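Local structure of putative fructosamine-3-kinase (Thermobifida fusca YX, 3F7W) at residues I128-T136 against Q148-R156. The protein probably acts as a kinase of the fructosamine kinase family, transferring phosphate to sugar-modified amines, though its own substrate remains unproven. Residues are numbered along the deposited sequence; the frame is centred on the assembly and turned at random. Where two conformers were deposited one is given.
Sequences IGPLPMDNT and QRILPYLRR
The Arg149 guanidinium carries Met133 on one face, the selenomethionine CG sitting over its centre, 3.4 Å from CZ. At its edge, NH1 drives a nearly straight bond into Asp134 O (2.7 Å), while NH2 gives Asn135 OD1 a more bent bond of 2.9 Å, nearly in line with that C=O. The Tyr153 ring has Pro132 O at its edge, where OH donates in the carbonyl plane at 2.8 Å; a water joins that hydroxyl to Asp134 N and Gln148 O. Leu131 splits its branches: CD1 packs 4.1 Å from Tyr153 CE1, and CD2 lies over one face of the Arg156 guanidinium.

The Arg149 chain bends at chi2 (-68°), bringing NH1 back to Gln148 O; with three acceptors, the group's rotation is probably fixed. Putting an alanine here would probably leave Asn135 OD1 without this donor and strip Met133 of the flat surface it lies on. Asp134 O is gripped twice, with Arg149 NH1 and Gln148 NE2 arriving from opposite faces of its carbonyl plane. The Gln148 amide stacks on the Asp134 carboxylate, their planes 20° apart, and its NE2 sends a second, straighter bond to a lone pair of Thr136 O (2.8 Å, 172°). Asp134 OD1 accepts from Thr136 N, which makes an Asx turn, and also from Thr136 OG1 on its syn lone pair.

Strand 131-133, half of a small hairpin with 126-128 closed by a type II' turn, runs roughly antiparallel to residues 148-156 of the kinked helix 141-159. Side chains bonding backbone carbonyls tie hairpin to helix, in the mainly helical part of a probably protein-kinase-like fold. Arg149 O bonds to His261 of helix 251-270, which also packs against Tyr153 and Leu131, while helix 165-176 touches Ile150 and Leu154.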
ATOM      1  N   ILE A 128      -1.349  -2.615   7.994  1.00 26.80           N
ATOM      2  CA  ILE A 128      -0.760  -1.421   7.414  1.00 29.22           C
ATOM      3  C   ILE A 128       0.454  -1.152   8.311  1.00 28.82           C
ATOM      4  O   ILE A 128       0.324  -0.812   9.487  1.00 29.27           O
ATOM      5  CB  ILE A 128      -1.812  -0.289   7.307  1.00 30.00           C
ATOM      6  CG1 ILE A 128      -1.243   0.909   6.519  1.00 29.51           C
ATOM      7  CG2 ILE A 128      -2.362   0.141   8.720  1.00 28.60           C
ATOM      8  CD1 ILE A 128      -1.056   0.626   4.971  1.00 32.49           C
ATOM      9  N   GLY A 129       1.639  -1.410   7.761  1.00 30.23           N
ATOM     10  CA  GLY A 129       2.840  -1.650   8.556  1.00 32.52           C
ATOM     11  C   GLY A 129       2.571  -2.735   9.592  1.00 31.16           C
ATOM     12  O   GLY A 129       2.021  -3.777   9.244  1.00 31.13           O
ATOM     13  N   PRO A 130       2.918  -2.482  10.861  1.00 31.44           N
ATOM     14  CA  PRO A 130       2.617  -3.416  11.945  1.00 31.22           C
ATOM     15  C   PRO A 130       1.214  -3.258  12.538  1.00 27.19           C
ATOM     16  O   PRO A 130       0.863  -4.003  13.462  1.00 27.78           O
ATOM     17  CB  PRO A 130       3.670  -3.050  13.004  1.00 33.87           C
ATOM     18  CG  PRO A 130       3.834  -1.570  12.866  1.00 32.04           C
ATOM     19  CD  PRO A 130       3.619  -1.270  11.355  1.00 31.15           C
ATOM     20  N   LEU A 131       0.413  -2.302  12.058  1.00 26.33           N
ATOM     21  CA  LEU A 131      -0.903  -2.084  12.650  1.00 25.60           C
ATOM     22  C   LEU A 131      -1.939  -2.953  11.970  1.00 25.36           C
ATOM     23  O   LEU A 131      -1.935  -3.038  10.722  1.00 28.04           O
ATOM     24  CB  LEU A 131      -1.372  -0.620  12.525  1.00 28.07           C
ATOM     25  CG  LEU A 131      -0.618   0.430  13.323  1.00 32.26           C
ATOM     26  CD1 LEU A 131      -1.159   1.857  12.957  1.00 30.93           C
ATOM     27  CD2 LEU A 131      -0.731   0.121  14.795  1.00 36.07           C
ATOM     28  N   PRO A 132      -2.859  -3.538  12.740  1.00 28.59           N
ATOM     29  CA  PRO A 132      -4.008  -4.190  12.105  1.00 29.68           C
ATOM     30  C   PRO A 132      -4.776  -3.227  11.186  1.00 30.50           C
ATOM     31  O   PRO A 132      -4.873  -2.005  11.465  1.00 26.94           O
ATOM     32  CB  PRO A 132      -4.870  -4.610  13.288  1.00 33.31           C
ATOM     33  CG  PRO A 132      -3.882  -4.803  14.397  1.00 35.44           C
ATOM     34  CD  PRO A 132      -2.945  -3.639  14.213  1.00 33.10           C
HETATM   35  N   MSE A 133      -5.276  -3.792  10.094  1.00 25.96           N
HETATM   36  CA  MSE A 133      -6.081  -3.069   9.121  1.00 26.54           C
HETATM   37  C   MSE A 133      -7.290  -3.978   8.808  1.00 27.50           C
HETATM   38  O   MSE A 133      -7.121  -5.087   8.303  1.00 25.26           O
HETATM   39  CB  MSE A 133      -5.298  -2.721   7.839  1.00 25.70           C
HETATM   40  CG  MSE A 133      -6.167  -1.937   6.817  1.00 26.68           C
HETATM   41 SE   MSE A 133      -5.246  -1.539   5.178  0.75 24.81          SE
HETATM   42  CE  MSE A 133      -5.110  -3.362   4.505  1.00 26.45           C
ATOM     43  N   ASP A 134      -8.487  -3.472   9.100  1.00 26.90           N
ATOM     44  CA  ASP A 134      -9.733  -4.267   9.065  1.00 27.82           C
ATOM     45  C   ASP A 134     -10.218  -4.444   7.641  1.00 29.09           C
ATOM     46  O   ASP A 134     -10.634  -3.478   6.969  1.00 26.19           O
ATOM     47  CB  ASP A 134     -10.820  -3.594   9.915  1.00 27.73           C
ATOM     48  CG  ASP A 134     -12.084  -4.449  10.042  1.00 28.38           C
ATOM     49  OD1 ASP A 134     -12.105  -5.594   9.542  1.00 25.79           O
ATOM     50  OD2 ASP A 134     -13.044  -3.965  10.651  1.00 31.41           O
ATOM     51  N   ASN A 135     -10.089  -5.682   7.171  1.00 29.19           N
ATOM     52  CA  ASN A 135     -10.419  -6.055   5.818  1.00 28.57           C
ATOM     53  C   ASN A 135     -11.803  -6.672   5.680  1.00 29.34           C
ATOM     54  O   ASN A 135     -12.151  -7.145   4.598  1.00 27.35           O
ATOM     55  CB  ASN A 135      -9.349  -6.999   5.251  1.00 28.82           C
ATOM     56  CG  ASN A 135      -8.170  -6.247   4.667  1.00 31.10           C
ATOM     57  OD1 ASN A 135      -8.252  -5.046   4.384  1.00 28.57           O
ATOM     58  ND2 ASN A 135      -7.085  -6.951   4.445  1.00 24.29           N
ATOM     59  N   THR A 136     -12.603  -6.631   6.747  1.00 27.47           N
ATOM     60  CA  THR A 136     -13.988  -7.148   6.708  1.00 26.96           C
ATOM     61  C   THR A 136     -14.667  -6.674   5.438  1.00 28.08           C
ATOM     62  O   THR A 136     -14.745  -5.471   5.193  1.00 28.70           O
ATOM     63  CB  THR A 136     -14.818  -6.713   7.925  1.00 28.99           C
ATOM     64  OG1 THR A 136     -14.164  -7.150   9.107  1.00 26.01           O
ATOM     65  CG2 THR A 136     -16.237  -7.330   7.892  1.00 25.51           C
ATOM     66  N   GLN A 148     -13.699   1.291   8.937  1.00 24.47           N
ATOM     67  CA  GLN A 148     -12.513   0.420   8.786  1.00 27.22           C
ATOM     68  C   GLN A 148     -11.210   1.113   8.363  1.00 27.24           C
ATOM     69  O   GLN A 148     -10.130   0.520   8.507  1.00 27.24           O
ATOM     70  CB  GLN A 148     -12.849  -0.734   7.821  1.00 26.92           C
ATOM     71  CG  GLN A 148     -13.957  -1.602   8.428  1.00 24.74           C
ATOM     72  CD  GLN A 148     -14.483  -2.718   7.536  1.00 30.41           C
ATOM     73  OE1 GLN A 148     -15.663  -3.028   7.631  1.00 31.29           O
ATOM     74  NE2 GLN A 148     -13.614  -3.350   6.699  1.00 23.32           N
ATOM     75  N   ARG A 149     -11.292   2.340   7.839  1.00 27.32           N
ATOM     76  CA  ARG A 149     -10.098   3.064   7.408  1.00 24.41           C
ATOM     77  C   ARG A 149      -9.803   4.356   8.184  1.00 25.77           C
ATOM     78  O   ARG A 149      -8.650   4.814   8.196  1.00 26.31           O
ATOM     79  CB  ARG A 149     -10.131   3.317   5.893  1.00 23.37           C
ATOM     80  CG  ARG A 149     -10.048   2.010   5.021  1.00 25.46           C
ATOM     81  CD  ARG A 149      -8.682   1.354   5.134  1.00 25.94           C
ATOM     82  NE  ARG A 149      -8.571   0.083   4.446  1.00 26.92           N
ATOM     83  CZ  ARG A 149      -8.943  -1.095   4.955  1.00 27.55           C
ATOM     84  NH1 ARG A 149      -9.497  -1.177   6.159  1.00 27.49           N
ATOM     85  NH2 ARG A 149      -8.763  -2.202   4.249  1.00 28.08           N
ATOM     86  N   ILE A 150     -10.821   4.930   8.835  1.00 26.03           N
ATOM     87  CA  ILE A 150     -10.657   6.193   9.563  1.00 24.69           C
ATOM     88  C   ILE A 150     -10.768   6.003  11.071  1.00 25.99           C
ATOM     89  O   ILE A 150      -9.819   6.308  11.802  1.00 27.08           O
ATOM     90  CB  ILE A 150     -11.661   7.283   9.088  1.00 25.57           C
ATOM     91  CG1 ILE A 150     -11.463   7.594   7.596  1.00 26.38           C
ATOM     92  CG2 ILE A 150     -11.492   8.592   9.939  1.00 26.69           C
ATOM     93  CD1 ILE A 150     -10.065   8.104   7.243  1.00 25.51           C
ATOM     94  N   LEU A 151     -11.921   5.528  11.536  1.00 26.93           N
ATOM     95  CA  LEU A 151     -12.212   5.557  12.976  1.00 25.48           C
ATOM     96  C   LEU A 151     -11.174   4.795  13.823  1.00 25.76           C
ATOM     97  O   LEU A 151     -10.738   5.295  14.865  1.00 24.96           O
ATOM     98  CB  LEU A 151     -13.640   5.072  13.266  1.00 25.25           C
ATOM     99  CG  LEU A 151     -14.753   6.082  12.953  1.00 25.43           C
ATOM    100  CD1 LEU A 151     -16.191   5.494  13.081  1.00 25.19           C
ATOM    101  CD2 LEU A 151     -14.618   7.299  13.863  1.00 27.66           C
ATOM    102  N   PRO A 152     -10.788   3.583  13.405  1.00 26.01           N
ATOM    103  CA  PRO A 152      -9.829   2.855  14.243  1.00 26.49           C
ATOM    104  C   PRO A 152      -8.512   3.618  14.517  1.00 27.10           C
ATOM    105  O   PRO A 152      -8.033   3.617  15.659  1.00 28.01           O
ATOM    106  CB  PRO A 152      -9.630   1.525  13.487  1.00 26.98           C
ATOM    107  CG  PRO A 152     -10.836   1.377  12.654  1.00 29.60           C
ATOM    108  CD  PRO A 152     -11.219   2.783  12.249  1.00 27.51           C
ATOM    109  N   TYR A 153      -7.976   4.311  13.511  1.00 25.25           N
ATOM    110  CA  TYR A 153      -6.697   5.030  13.643  1.00 25.36           C
ATOM    111  C   TYR A 153      -6.908   6.372  14.346  1.00 23.67           C
ATOM    112  O   TYR A 153      -6.043   6.833  15.070  1.00 26.41           O
ATOM    113  CB  TYR A 153      -6.045   5.229  12.256  1.00 24.42           C
ATOM    114  CG  TYR A 153      -5.957   3.892  11.558  1.00 23.69           C
ATOM    115  CD1 TYR A 153      -5.061   2.927  12.016  1.00 28.73           C
ATOM    116  CD2 TYR A 153      -6.830   3.544  10.540  1.00 26.11           C
ATOM    117  CE1 TYR A 153      -5.005   1.660  11.438  1.00 26.88           C
ATOM    118  CE2 TYR A 153      -6.781   2.268   9.938  1.00 26.53           C
ATOM    119  CZ  TYR A 153      -5.869   1.334  10.420  1.00 30.06           C
ATOM    120  OH  TYR A 153      -5.803   0.067   9.907  1.00 30.10           O
ATOM    121  N   LEU A 154      -8.055   6.993  14.109  1.00 25.25           N
ATOM    122  CA  LEU A 154      -8.433   8.211  14.844  1.00 26.38           C
ATOM    123  C   LEU A 154      -8.490   7.961  16.360  1.00 27.61           C
ATOM    124  O   LEU A 154      -7.908   8.718  17.154  1.00 25.51           O
ATOM    125  CB  LEU A 154      -9.769   8.750  14.333  1.00 26.16           C
ATOM    126  CG  LEU A 154     -10.279  10.071  14.938  1.00 25.59           C
ATOM    127  CD1 LEU A 154      -9.319  11.214  14.528  1.00 24.94           C
ATOM    128  CD2 LEU A 154     -11.710  10.350  14.434  1.00 24.79           C
ATOM    129  N   ARG A 155      -9.176   6.889  16.757  0.50 28.39           N
ATOM    130  CA  ARG A 155      -9.288   6.534  18.168  0.50 29.06           C
ATOM    131  C   ARG A 155      -7.932   6.175  18.757  0.50 28.21           C
ATOM    132  O   ARG A 155      -7.612   6.574  19.874  0.50 28.16           O
ATOM    133  CB  ARG A 155     -10.267   5.371  18.382  0.50 28.98           C
ATOM    134  CG  ARG A 155     -11.687   5.616  17.861  0.50 31.90           C
ATOM    135  CD  ARG A 155     -12.432   6.680  18.646  0.50 33.90           C
ATOM    136  NE  ARG A 155     -13.726   6.974  18.023  0.50 32.76           N
ATOM    137  CZ  ARG A 155     -14.165   8.179  17.672  0.50 31.46           C
ATOM    138  NH1 ARG A 155     -13.446   9.268  17.894  0.50 31.03           N
ATOM    139  NH2 ARG A 155     -15.366   8.293  17.113  0.50 37.49           N
ATOM    140  N   ARG A 156      -7.126   5.440  18.001  1.00 27.81           N
ATOM    141  CA  ARG A 156      -5.806   5.051  18.476  1.00 27.33           C
ATOM    142  C   ARG A 156      -4.914   6.281  18.713  1.00 26.20           C
ATOM    143  O   ARG A 156      -4.269   6.383  19.749  1.00 25.78           O
ATOM    144  CB  ARG A 156      -5.137   4.102  17.483  1.00 28.64           C
ATOM    145  CG  ARG A 156      -3.857   3.546  18.004  1.00 29.46           C
ATOM    146  CD  ARG A 156      -3.179   2.669  16.985  1.00 35.37           C
ATOM    147  NE  ARG A 156      -1.891   2.264  17.516  1.00 39.15           N
ATOM    148  CZ  ARG A 156      -1.707   1.242  18.350  1.00 45.10           C
ATOM    149  NH1 ARG A 156      -2.730   0.502  18.754  1.00 42.28           N
ATOM    150  NH2 ARG A 156      -0.484   0.966  18.786  1.00 38.30           N
TER
HETATM  151  O   HOH W   1      -8.697  -0.779  10.408  1.00 24.27           O
HETATM  152  O   HOH W   2     -16.435  -3.997  10.340  1.00 49.04           O